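Gamma-glutamyltransferase 1 Threonine peptidase. MEROPS family T03 (Pseudomonas nitroreducens, PDB 7D9E) catalyses the transfer of gamma-glutamyl groups to acceptors, a transpeptidation used in theanine synthesis, and belongs to a family of Ntn-fold threonine peptidases. Local coordinates at residues Ala97-Thr102 against Ser239-Asp244; Gly121-Gly126 against Gly234-Ser239; Ala287-Val292 against His301-Ile306; Glu307-Ala312 against Ala348-Glu353. All blocks are in the same frame, centred on the assembly; numbering follows the deposited sequence.

Interaction 1 of 4, residues Ala97-Thr102 against Ser239-Asp244; sequences APKAAT and SDDLVD
Ala97 begins the contact through its carbonyl O, which receives a hydrogen bond from water 1; the same water donates to Asp241 OD1, 2.7 Å from the water oxygen. Backbone hydrogen bonds also join Ala97 to the other chain of the assembly. Pro98 brings its CA to 3.3 Å from Asp241 OD1, while its ring packs on Leu236 and Ile237 of its own chain and on Met41 of the neighbouring subunit. At Lys99 the backbone N donates to Asp241 OD1 over 2.8 Å (157° at the hydrogen), OD1 accepting through its syn lone pair. The turn is a type I beta turn from Pro98 to Ala101, docked against the short helix 239-244, with the acid of Asp241 reaching out of the helix to the Lys99 amide directly and to the Ala100 amide through a water. The Lys99 side chain runs past Asp241 in the opposite direction, with CG 3.3 Å from Asp241 OD1. Extended through chi3, it bends only at the last torsion (chi4 -66°), which puts NZ 2.8 Å from Asp244 OD2 in a salt bridge to the anti lone pair. Ala100 N is reached indirectly: it donates to water 2, which in turn donates to Asp241 OD2 from 2.7 Å. Asp241 OD2 is also hydrogen-bonded to Thr238 OG1, so four hydrogen bonds hold this buried carboxylate. An alanine in place of Asp241 would remove the acceptor of Lys99 N and of both waters, and would probably loosen the turn from the helix. Ala101 N closes the turn on Pro98 O at 2.9 Å.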
loop_
_atom_site.group_PDB
_atom_site.type_symbol
_atom_site.label_atom_id
_atom_site.label_comp_id
_atom_site.label_asym_id
_atom_site.label_seq_id
_atom_site.Cartn_x
_atom_site.Cartn_y
_atom_site.Cartn_z
ATOM N N ALA A 97 0.209 -16.732 -4.283
ATOM C CA ALA A 97 -0.800 -17.755 -4.037
ATOM C C ALA A 97 -0.125 -19.079 -3.682
ATOM O O ALA A 97 0.875 -19.453 -4.309
ATOM C CB ALA A 97 -1.657 -17.985 -5.285
ATOM N N PRO A 98 -0.663 -19.824 -2.707
ATOM C CA PRO A 98 -0.142 -21.171 -2.435
ATOM C C PRO A 98 -0.230 -22.085 -3.645
ATOM O O PRO A 98 -1.041 -21.902 -4.555
ATOM C CB PRO A 98 -0.995 -21.673 -1.256
ATOM C CG PRO A 98 -1.860 -20.508 -0.834
ATOM C CD PRO A 98 -1.694 -19.380 -1.753
ATOM N N LYS A 99 0.658 -23.080 -3.656
ATOM C CA LYS A 99 0.724 -24.014 -4.771
ATOM C C LYS A 99 -0.595 -24.748 -4.961
ATOM O O LYS A 99 -0.930 -25.148 -6.082
ATOM C CB LYS A 99 1.856 -25.009 -4.522
ATOM C CG LYS A 99 3.237 -24.355 -4.676
ATOM C CD LYS A 99 4.367 -25.289 -4.298
ATOM C CE LYS A 99 5.669 -24.535 -4.101
ATOM N NZ LYS A 99 6.164 -23.936 -5.377
ATOM N N ALA A 100 -1.362 -24.924 -3.891
ATOM C CA ALA A 100 -2.645 -25.593 -3.978
ATOM C C ALA A 100 -3.801 -24.660 -4.320
ATOM O O ALA A 100 -4.944 -25.122 -4.403
ATOM C CB ALA A 100 -2.943 -26.331 -2.663
ATOM N N ALA A 101 -3.537 -23.384 -4.571
ATOM C CA ALA A 101 -4.605 -22.481 -4.978
ATOM C C ALA A 101 -5.097 -22.819 -6.379
ATOM O O ALA A 101 -4.358 -23.356 -7.206
ATOM C CB ALA A 101 -4.107 -21.033 -4.934
ATOM N N THR A 102 -6.364 -22.506 -6.644
ATOM C CA THR A 102 -6.986 -22.785 -7.929
ATOM C C THR A 102 -7.943 -21.654 -8.293
ATOM O O THR A 102 -8.498 -20.983 -7.424
ATOM C CB THR A 102 -7.680 -24.165 -7.915
ATOM O OG1 THR A 102 -7.824 -24.658 -9.256
ATOM C CG2 THR A 102 -9.042 -24.083 -7.247
ATOM N N SER A 239 5.040 -26.299 3.813
ATOM C CA SER A 239 6.476 -26.036 3.876
ATOM C C SER A 239 7.048 -25.721 2.495
ATOM O O SER A 239 7.899 -24.830 2.355
ATOM C CB SER A 239 7.198 -27.240 4.497
ATOM O OG SER A 239 8.604 -27.071 4.367
ATOM N N ASP A 240 6.578 -26.422 1.453
ATOM C CA ASP A 240 7.061 -26.158 0.099
ATOM C C ASP A 240 6.813 -24.706 -0.312
ATOM O O ASP A 240 7.665 -24.075 -0.953
ATOM C CB ASP A 240 6.369 -27.079 -0.913
ATOM C CG ASP A 240 6.963 -28.470 -0.961
ATOM O OD1 ASP A 240 7.668 -28.869 -0.008
ATOM O OD2 ASP A 240 6.718 -29.172 -1.966
ATOM N N ASP A 241 5.632 -24.166 0.025
ATOM C CA ASP A 241 5.313 -22.783 -0.300
ATOM C C ASP A 241 6.298 -21.840 0.367
ATOM O O ASP A 241 6.797 -20.901 -0.263
ATOM C CB ASP A 241 3.908 -22.472 0.217
ATOM C CG ASP A 241 2.829 -23.123 -0.608
ATOM O OD1 ASP A 241 2.689 -22.779 -1.793
ATOM O OD2 ASP A 241 2.126 -23.998 -0.080
ATOM N N LEU A 242 6.603 -22.100 1.640
ATOM C CA LEU A 242 7.495 -21.220 2.383
ATOM C C LEU A 242 8.923 -21.303 1.859
ATOM O O LEU A 242 9.572 -20.271 1.661
ATOM C CB LEU A 242 7.430 -21.557 3.871
ATOM C CG LEU A 242 6.082 -21.264 4.525
ATOM C CD1 LEU A 242 6.051 -21.891 5.907
ATOM C CD2 LEU A 242 5.817 -19.770 4.609
ATOM N N VAL A 243 9.433 -22.515 1.623
ATOM C CA VAL A 243 10.821 -22.620 1.176
ATOM C C VAL A 243 10.981 -22.062 -0.234
ATOM O O VAL A 243 12.071 -21.611 -0.600
ATOM C CB VAL A 243 11.377 -24.058 1.281
ATOM C CG1 VAL A 243 11.302 -24.557 2.718
ATOM C CG2 VAL A 243 10.667 -24.969 0.318
ATOM N N ASP A 244 9.919 -22.048 -1.032
ATOM C CA ASP A 244 10.010 -21.545 -2.397
ATOM C C ASP A 244 9.797 -20.035 -2.505
ATOM O O ASP A 244 10.048 -19.475 -3.582
ATOM C CB ASP A 244 9.029 -22.282 -3.321
ATOM C CG ASP A 244 9.462 -23.717 -3.616
ATOM O OD1 ASP A 244 10.556 -24.119 -3.163
ATOM O OD2 ASP A 244 8.711 -24.452 -4.293
HETATM O O HOH W 1 3.374 -20.672 -3.415
HETATM O O HOH W 2 -0.110 -25.106 -1.224
#

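Interaction 2 of 4, residues Gly121-Gly126 against Gly234-Ser239; sequences GAKAAG and GGLITS
The backbones come closest where the 3-10 turn 122-124 meets the chain just leaving helix 221-233, with Ala122 CA and Gly235 CA 4.7 Å apart. Gly234, at positive phi (73°), ends that helix in a Schellman motif, and Thr238 is the N-cap of the next. Ala122 directs its methyl at Gly235, CB lying 3.8 Å from Gly235 CA; a CB on Gly235 would be crowded against that methyl. Lys123 lays its aliphatic chain across Leu236 at about a right angle, and its CG is 3.6 Å from Leu236 CD1. Further along the chain, Lys123 CE comes within 3.1 Å of Gly234 O. Ile237 points at the first segment: its CD1 meets Gly126 O at 3.6 Å and, more loosely, the Ala125 methyl. It also packs on Leu226 and Met230 of helix 221-233, while Gly126, about 11 Å from the bound DON, donates its N-H to Asn38 OD1 of the neighbouring subunit. Water 3 donates to Ala122 O (2.8 Å) and accepts from Leu236 N (2.9 Å). The two loops are matched chiefly by methyls and methylenes resting on each other and on glycine backbone and carbonyl oxygens, and a single water satisfies facing backbone groups that do not bond directly.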
loop_
_atom_site.group_PDB
_atom_site.type_symbol
_atom_site.label_atom_id
_atom_site.label_comp_id
_atom_site.label_asym_id
_atom_site.label_seq_id
_atom_site.Cartn_x
_atom_site.Cartn_y
_atom_site.Cartn_z
ATOM N N GLY A 121 -10.212 -16.133 7.601
ATOM C CA GLY A 121 -9.787 -17.505 7.807
ATOM C C GLY A 121 -8.576 -17.874 6.964
ATOM O O GLY A 121 -8.041 -17.083 6.183
ATOM N N ALA A 122 -8.142 -19.129 7.130
ATOM C CA ALA A 122 -6.801 -19.472 6.670
ATOM C C ALA A 122 -6.712 -19.566 5.150
ATOM O O ALA A 122 -5.639 -19.329 4.583
ATOM C CB ALA A 122 -6.315 -20.774 7.305
ATOM N N LYS A 123 -7.808 -19.906 4.477
ATOM C CA LYS A 123 -7.761 -20.005 3.022
ATOM C C LYS A 123 -7.653 -18.642 2.342
ATOM O O LYS A 123 -7.402 -18.592 1.129
ATOM C CB LYS A 123 -8.982 -20.753 2.521
ATOM C CG LYS A 123 -9.021 -22.207 2.983
ATOM C CD LYS A 123 -9.923 -23.027 2.071
ATOM C CE LYS A 123 -10.052 -24.481 2.534
ATOM N NZ LYS A 123 -11.345 -24.702 3.220
ATOM N N ALA A 124 -7.798 -17.545 3.089
ATOM C CA ALA A 124 -7.657 -16.208 2.537
ATOM C C ALA A 124 -6.207 -15.754 2.419
ATOM O O ALA A 124 -5.960 -14.682 1.845
ATOM C CB ALA A 124 -8.423 -15.212 3.416
ATOM N N ALA A 125 -5.249 -16.523 2.935
ATOM C CA ALA A 125 -3.878 -16.057 3.051
ATOM C C ALA A 125 -3.014 -16.419 1.848
ATOM O O ALA A 125 -3.035 -17.561 1.366
ATOM C CB ALA A 125 -3.236 -16.634 4.313
ATOM N N GLY A 126 -2.241 -15.441 1.384
ATOM C CA GLY A 126 -1.107 -15.723 0.533
ATOM C C GLY A 126 0.139 -16.026 1.350
ATOM O O GLY A 126 0.189 -15.787 2.556
ATOM N N GLY A 234 -7.507 -25.718 8.149
ATOM C CA GLY A 234 -7.827 -26.058 6.772
ATOM C C GLY A 234 -7.204 -25.145 5.730
ATOM O O GLY A 234 -7.779 -24.958 4.654
ATOM N N GLY A 235 -6.041 -24.573 6.013
ATOM C CA GLY A 235 -5.382 -23.701 5.069
ATOM C C GLY A 235 -4.601 -24.480 4.025
ATOM O O GLY A 235 -4.542 -25.711 4.025
ATOM N N LEU A 236 -3.967 -23.722 3.130
ATOM C CA LEU A 236 -3.308 -24.306 1.968
ATOM C C LEU A 236 -1.795 -24.199 2.036
ATOM O O LEU A 236 -1.110 -24.947 1.334
ATOM C CB LEU A 236 -3.751 -23.552 0.712
ATOM C CG LEU A 236 -5.144 -23.815 0.177
ATOM C CD1 LEU A 236 -6.181 -23.280 1.126
ATOM C CD2 LEU A 236 -5.298 -23.120 -1.176
ATOM N N ILE A 237 -1.258 -23.292 2.846
ATOM C CA ILE A 237 0.173 -23.034 2.840
ATOM C C ILE A 237 0.906 -24.218 3.445
ATOM O O ILE A 237 0.522 -24.742 4.505
ATOM C CB ILE A 237 0.485 -21.739 3.586
ATOM C CG1 ILE A 237 -0.127 -20.573 2.804
ATOM C CG2 ILE A 237 1.996 -21.507 3.707
ATOM C CD1 ILE A 237 -0.054 -19.269 3.540
ATOM N N THR A 238 1.947 -24.668 2.743
ATOM C CA THR A 238 2.763 -25.811 3.127
ATOM C C THR A 238 4.222 -25.391 3.276
ATOM O O THR A 238 4.619 -24.291 2.910
ATOM C CB THR A 238 2.691 -26.932 2.063
ATOM O OG1 THR A 238 3.275 -26.469 0.839
ATOM C CG2 THR A 238 1.260 -27.384 1.822
ATOM N N SER A 239 5.040 -26.299 3.813
ATOM C CA SER A 239 6.476 -26.036 3.876
ATOM C C SER A 239 7.048 -25.721 2.495
ATOM O O SER A 239 7.899 -24.830 2.355
ATOM C CB SER A 239 7.198 -27.240 4.497
ATOM O OG SER A 239 8.604 -27.071 4.367
HETATM O O HOH W 3 -4.129 -20.888 2.865
#

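Interaction 3 of 4, residues Ala287-Val292 against His301-Ile306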
loop_
_atom_site.group_PDB
_atom_site.type_symbol
_atom_site.label_atom_id
_atom_site.label_comp_id
_atom_site.label_asym_id
_atom_site.label_seq_id
_atom_site.Cartn_x
_atom_site.Cartn_y
_atom_site.Cartn_z
ATOM N N ALA A 287 -4.602 22.783 -20.584
ATOM C CA ALA A 287 -5.442 23.943 -20.873
ATOM C C ALA A 287 -6.774 23.867 -20.130
ATOM O O ALA A 287 -7.329 24.909 -19.750
ATOM C CB ALA A 287 -5.666 24.100 -22.378
ATOM N N ASP A 288 -7.303 22.663 -19.917
ATOM C CA ASP A 288 -8.568 22.500 -19.212
ATOM C C ASP A 288 -8.430 22.689 -17.707
ATOM O O ASP A 288 -9.418 23.034 -17.049
ATOM C CB ASP A 288 -9.128 21.104 -19.483
ATOM C CG ASP A 288 -9.460 20.892 -20.943
ATOM O OD1 ASP A 288 -10.431 21.502 -21.430
ATOM O OD2 ASP A 288 -8.729 20.117 -21.600
ATOM N N PHE A 289 -7.239 22.485 -17.159
ATOM C CA PHE A 289 -6.997 22.696 -15.739
ATOM C C PHE A 289 -6.608 24.136 -15.420
ATOM O O PHE A 289 -6.561 24.498 -14.239
ATOM C CB PHE A 289 -5.898 21.748 -15.249
ATOM C CG PHE A 289 -6.369 20.354 -14.988
ATOM C CD1 PHE A 289 -6.931 20.008 -13.761
ATOM C CD2 PHE A 289 -6.262 19.372 -15.968
ATOM C CE1 PHE A 289 -7.371 18.725 -13.516
ATOM C CE2 PHE A 289 -6.704 18.095 -15.746
ATOM C CZ PHE A 289 -7.251 17.746 -14.511
ATOM N N LYS A 290 -6.336 24.961 -16.431
ATOM C CA LYS A 290 -5.803 26.296 -16.191
ATOM C C LYS A 290 -6.854 27.165 -15.519
ATOM O O LYS A 290 -7.982 27.292 -16.007
ATOM C CB LYS A 290 -5.343 26.925 -17.509
ATOM C CG LYS A 290 -4.754 28.319 -17.365
ATOM C CD LYS A 290 -3.947 28.725 -18.593
ATOM C CE LYS A 290 -3.499 30.173 -18.496
ATOM N N GLY A 291 -6.487 27.749 -14.383
ATOM C CA GLY A 291 -7.411 28.575 -13.639
ATOM C C GLY A 291 -8.437 27.823 -12.819
ATOM O O GLY A 291 -9.273 28.461 -12.166
ATOM N N VAL A 292 -8.404 26.498 -12.817
ATOM C CA VAL A 292 -9.391 25.709 -12.089
ATOM C C VAL A 292 -8.891 25.494 -10.666
ATOM O O VAL A 292 -7.752 25.056 -10.453
ATOM C CB VAL A 292 -9.651 24.374 -12.809
ATOM C CG1 VAL A 292 -10.595 23.495 -12.007
ATOM C CG2 VAL A 292 -10.233 24.661 -14.183
ATOM N N HIS A 301 -14.376 16.749 -11.244
ATOM C CA HIS A 301 -14.921 16.111 -12.433
ATOM C C HIS A 301 -13.807 15.719 -13.394
ATOM O O HIS A 301 -13.805 14.612 -13.940
ATOM C CB HIS A 301 -15.907 17.049 -13.125
ATOM C CG HIS A 301 -16.253 16.601 -14.499
ATOM N ND1 HIS A 301 -16.937 15.427 -14.737
ATOM C CD2 HIS A 301 -15.970 17.130 -15.711
ATOM C CE1 HIS A 301 -17.079 15.268 -16.041
ATOM N NE2 HIS A 301 -16.504 16.287 -16.651
ATOM N N LEU A 302 -12.846 16.617 -13.611
ATOM C CA LEU A 302 -11.729 16.309 -14.500
ATOM C C LEU A 302 -10.948 15.104 -13.997
ATOM O O LEU A 302 -10.642 14.193 -14.773
ATOM C CB LEU A 302 -10.819 17.525 -14.635
ATOM C CG LEU A 302 -11.323 18.674 -15.518
ATOM C CD1 LEU A 302 -10.422 19.893 -15.374
ATOM C CD2 LEU A 302 -11.399 18.225 -16.968
ATOM N N LEU A 303 -10.624 15.061 -12.696
ATOM C CA LEU A 303 -9.900 13.893 -12.195
ATOM C C LEU A 303 -10.712 12.624 -12.416
ATOM O O LEU A 303 -10.153 11.573 -12.767
ATOM C CB LEU A 303 -9.551 14.020 -10.716
ATOM C CG LEU A 303 -8.676 15.188 -10.270
ATOM C CD1 LEU A 303 -8.010 14.840 -8.922
ATOM C CD2 LEU A 303 -7.622 15.601 -11.276
ATOM N N SER A 304 -12.035 12.698 -12.193
ATOM C CA SER A 304 -12.889 11.528 -12.358
ATOM C C SER A 304 -12.888 11.045 -13.800
ATOM O O SER A 304 -12.880 9.835 -14.049
ATOM C CB SER A 304 -14.312 11.838 -11.897
ATOM O OG SER A 304 -14.326 12.240 -10.522
ATOM N N GLU A 305 -12.877 11.975 -14.763
ATOM C CA GLU A 305 -12.855 11.584 -16.169
ATOM C C GLU A 305 -11.559 10.862 -16.505
ATOM O O GLU A 305 -11.554 9.910 -17.302
ATOM C CB GLU A 305 -13.006 12.818 -17.053
ATOM C CG GLU A 305 -14.426 13.336 -17.168
ATOM C CD GLU A 305 -15.295 12.448 -18.044
ATOM O OE1 GLU A 305 -14.970 12.272 -19.247
ATOM O OE2 GLU A 305 -16.302 11.911 -17.536
ATOM N N ILE A 306 -10.447 11.309 -15.919
ATOM C CA ILE A 306 -9.183 10.617 -16.122
ATOM C C ILE A 306 -9.224 9.245 -15.462
ATOM O O ILE A 306 -8.833 8.235 -16.064
ATOM C CB ILE A 306 -8.010 11.468 -15.603
ATOM C CG1 ILE A 306 -8.019 12.859 -16.241
ATOM C CG2 ILE A 306 -6.707 10.758 -15.908
ATOM C CD1 ILE A 306 -6.940 13.773 -15.705
#
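The Phe289 ring carries Leu302 over one face: methyl CD1 sits 3.8 Å from the ring centroid and only 11° off the normal, a CH-pi contact centred on the ring. Around the edge, near the ring plane, lie Leu303 CD2, 3.9 Å from Phe289 CE1, and Ile306 CD1, 4.2 Å from Phe289 CZ. Phe289 and Leu302 reach toward each other tip to tip, and the far end of the ring meets the base of the leucine as well, CZ to Leu302 CB being 3.6 Å. The Phe289 and Leu303 side chains cross at about a right angle. Leu302, Leu303 and Ile306 fall on one side of helix 297-317, so the ring lies against their apolar side chains. The phenylalanine belongs to a short, weakly bonded helical turn and opens a type II beta turn to Val292, with Gly291 at positive phi. Asp288 O lies 3.7 Å from Leu302 CD1, while the Asp288 carboxylate is turned to Arg285 in a salt bridge. Lys282 of helix 271-284 adds a cation-pi contact to the same ring, and Ile306 packs back on Leu278 and Ile281 of that helix. Between the two segments the contact is therefore apolar, CH-pi and van der Waals, and probably gains mainly from burial; of the nearby charges, Asp288 is paired with Arg285, whereas Lys282 acts on the ring itself.

Interaction 4 of 4, residues Glu307-Ala312 against Ala348-Glu353; sequences EKRVFA and AISATE
Helix 297-317 is flanked here by the C-terminal loop, which runs past residues 307-312 and starts a 3-10 turn at Thr352. The direct hydrogen bond is from Arg309 NH2 to Ser350 OG, 2.9 Å long and 162° at the hydrogen. Ser350 OG lies only 10° out of the guanidinium plane, so it meets the group at its edge. Salt bridges continue around that group, NE to Glu343 and NH1 to Glu305, and Glu305 is also hydrogen-bonded to Ser350 OG; the three partners probably fix the rotation of the guanidinium. A leucine in place of Arg309 would lose the bonds to Ser350, Glu305 and Glu343 and, with their positive partner gone, would probably leave Glu343 and the buried Glu305 poorly balanced. Among the packing contacts, Lys308 CE rests 3.5 Å from Ser350 O. The lysine chain crosses Ile349 and Thr352 at about a right angle, with NZ 3.8 Å from Ile349 CG2. Its ammonium is paired with Asp132 of the other chain of the assembly, so this corner also lies on the subunit interface. The water-mediated link completes the account: water 4 accepts from Lys308 NZ at 3.1 Å and donates to Thr352 OG1 at 2.7 Å.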
loop_
_atom_site.group_PDB
_atom_site.type_symbol
_atom_site.label_atom_id
_atom_site.label_comp_id
_atom_site.label_asym_id
_atom_site.label_seq_id
_atom_site.Cartn_x
_atom_site.Cartn_y
_atom_site.Cartn_z
ATOM N N GLU A 307 -9.743 9.180 -14.234
ATOM C CA GLU A 307 -9.778 7.924 -13.493
ATOM C C GLU A 307 -10.633 6.875 -14.192
ATOM O O GLU A 307 -10.319 5.681 -14.115
ATOM C CB GLU A 307 -10.234 8.168 -12.051
ATOM C CG GLU A 307 -9.171 8.981 -11.292
ATOM C CD GLU A 307 -9.693 9.746 -10.104
ATOM O OE1 GLU A 307 -10.922 9.850 -9.927
ATOM O OE2 GLU A 307 -8.840 10.270 -9.351
ATOM N N LYS A 308 -11.673 7.298 -14.919
ATOM C CA LYS A 308 -12.485 6.349 -15.669
ATOM C C LYS A 308 -11.621 5.513 -16.603
ATOM O O LYS A 308 -11.780 4.287 -16.693
ATOM C CB LYS A 308 -13.539 7.093 -16.486
ATOM C CG LYS A 308 -14.824 7.420 -15.712
ATOM C CD LYS A 308 -15.770 8.179 -16.618
ATOM C CE LYS A 308 -17.241 7.996 -16.245
ATOM N NZ LYS A 308 -17.540 8.468 -14.846
ATOM N N ARG A 309 -10.713 6.177 -17.335
ATOM C CA ARG A 309 -9.909 5.487 -18.338
ATOM C C ARG A 309 -8.831 4.641 -17.676
ATOM O O ARG A 309 -8.533 3.534 -18.136
ATOM C CB ARG A 309 -9.293 6.508 -19.297
ATOM C CG ARG A 309 -10.215 6.927 -20.434
ATOM C CD ARG A 309 -11.198 7.986 -19.955
ATOM N NE ARG A 309 -12.247 8.224 -20.942
ATOM C CZ ARG A 309 -13.208 9.131 -20.807
ATOM N NH1 ARG A 309 -13.244 9.888 -19.728
ATOM N NH2 ARG A 309 -14.142 9.257 -21.741
ATOM N N VAL A 310 -8.242 5.143 -16.598
ATOM C CA VAL A 310 -7.231 4.406 -15.847
ATOM C C VAL A 310 -7.803 3.101 -15.318
ATOM O O VAL A 310 -7.183 2.032 -15.424
ATOM C CB VAL A 310 -6.686 5.292 -14.712
ATOM C CG1 VAL A 310 -5.806 4.483 -13.764
ATOM C CG2 VAL A 310 -5.932 6.451 -15.289
ATOM N N PHE A 311 -9.004 3.155 -14.727
ATOM C CA PHE A 311 -9.549 1.936 -14.153
ATOM C C PHE A 311 -10.067 0.989 -15.224
ATOM O O PHE A 311 -10.085 -0.228 -15.002
ATOM C CB PHE A 311 -10.608 2.256 -13.110
ATOM C CG PHE A 311 -10.013 2.547 -11.760
ATOM C CD1 PHE A 311 -9.733 1.509 -10.885
ATOM C CD2 PHE A 311 -9.679 3.846 -11.392
ATOM C CE1 PHE A 311 -9.154 1.763 -9.652
ATOM C CE2 PHE A 311 -9.089 4.105 -10.143
ATOM C CZ PHE A 311 -8.845 3.066 -9.282
ATOM N N ALA A 312 -10.476 1.509 -16.385
ATOM C CA ALA A 312 -10.828 0.604 -17.480
ATOM C C ALA A 312 -9.641 -0.265 -17.879
ATOM O O ALA A 312 -9.789 -1.481 -18.080
ATOM C CB ALA A 312 -11.327 1.391 -18.692
ATOM N N ALA A 348 -18.879 17.445 -19.095
ATOM C CA ALA A 348 -19.932 16.494 -18.766
ATOM C C ALA A 348 -19.336 15.116 -18.506
ATOM O O ALA A 348 -18.214 14.814 -18.914
ATOM C CB ALA A 348 -20.973 16.400 -19.891
ATOM N N ILE A 349 -20.116 14.274 -17.826
ATOM C CA ILE A 349 -19.682 12.920 -17.517
ATOM C C ILE A 349 -19.755 12.065 -18.774
ATOM O O ILE A 349 -20.800 11.988 -19.434
ATOM C CB ILE A 349 -20.568 12.317 -16.422
ATOM C CG1 ILE A 349 -20.458 13.127 -15.122
ATOM C CG2 ILE A 349 -20.168 10.877 -16.161
ATOM C CD1 ILE A 349 -21.444 12.672 -14.056
ATOM N N SER A 350 -18.658 11.380 -19.079
ATOM C CA SER A 350 -18.643 10.423 -20.177
ATOM C C SER A 350 -19.520 9.220 -19.857
ATOM O O SER A 350 -19.573 8.759 -18.714
ATOM C CB SER A 350 -17.213 9.929 -20.394
ATOM O OG SER A 350 -16.388 10.929 -20.961
ATOM N N ALA A 351 -20.175 8.678 -20.884
ATOM C CA ALA A 351 -21.003 7.500 -20.685
ATOM C C ALA A 351 -20.138 6.333 -20.236
ATOM O O ALA A 351 -19.214 5.924 -20.946
ATOM C CB ALA A 351 -21.722 7.146 -21.992
ATOM N N THR A 352 -20.441 5.793 -19.054
ATOM C CA THR A 352 -19.628 4.722 -18.489
ATOM C C THR A 352 -19.592 3.519 -19.417
ATOM O O THR A 352 -18.543 2.888 -19.582
ATOM C CB THR A 352 -20.192 4.335 -17.118
ATOM O OG1 THR A 352 -20.045 5.446 -16.226
ATOM C CG2 THR A 352 -19.467 3.137 -16.540
ATOM N N GLU A 353 -20.733 3.203 -20.042
ATOM C CA GLU A 353 -20.815 2.047 -20.923
ATOM C C GLU A 353 -19.878 2.192 -22.115
ATOM O O GLU A 353 -19.442 1.189 -22.691
ATOM C CB GLU A 353 -22.258 1.848 -21.415
ATOM C CG GLU A 353 -23.397 1.918 -20.361
ATOM C CD GLU A 353 -23.591 3.283 -19.693
ATOM O OE1 GLU A 353 -24.152 3.328 -18.577
ATOM O OE2 GLU A 353 -23.178 4.307 -20.281
HETATM O O HOH W 4 -18.461 5.675 -14.013
#

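Overall arrangement
Along the chain, interaction 2 is nested within the loop closed by interaction 1; interactions 3 and 4 follow in series. The first two share Ser239 and touch, with centres about 9 Å apart. The later pair, centres about 14 Å apart, both use helix 297-317 and meet where Glu305 OE1 approaches Ser350 OG. The two groups are distant: the centres of interactions 1 and 3 are about 46 Å apart, on opposite sides of the chain's centre. One pair thus ties the long loop after strand 87-93 to the segments around helix 239-244, and the other joins helix 297-317 to the helical turn 287-289 and to the loop after helix 334-343. Both groups contact the other chain of the assembly.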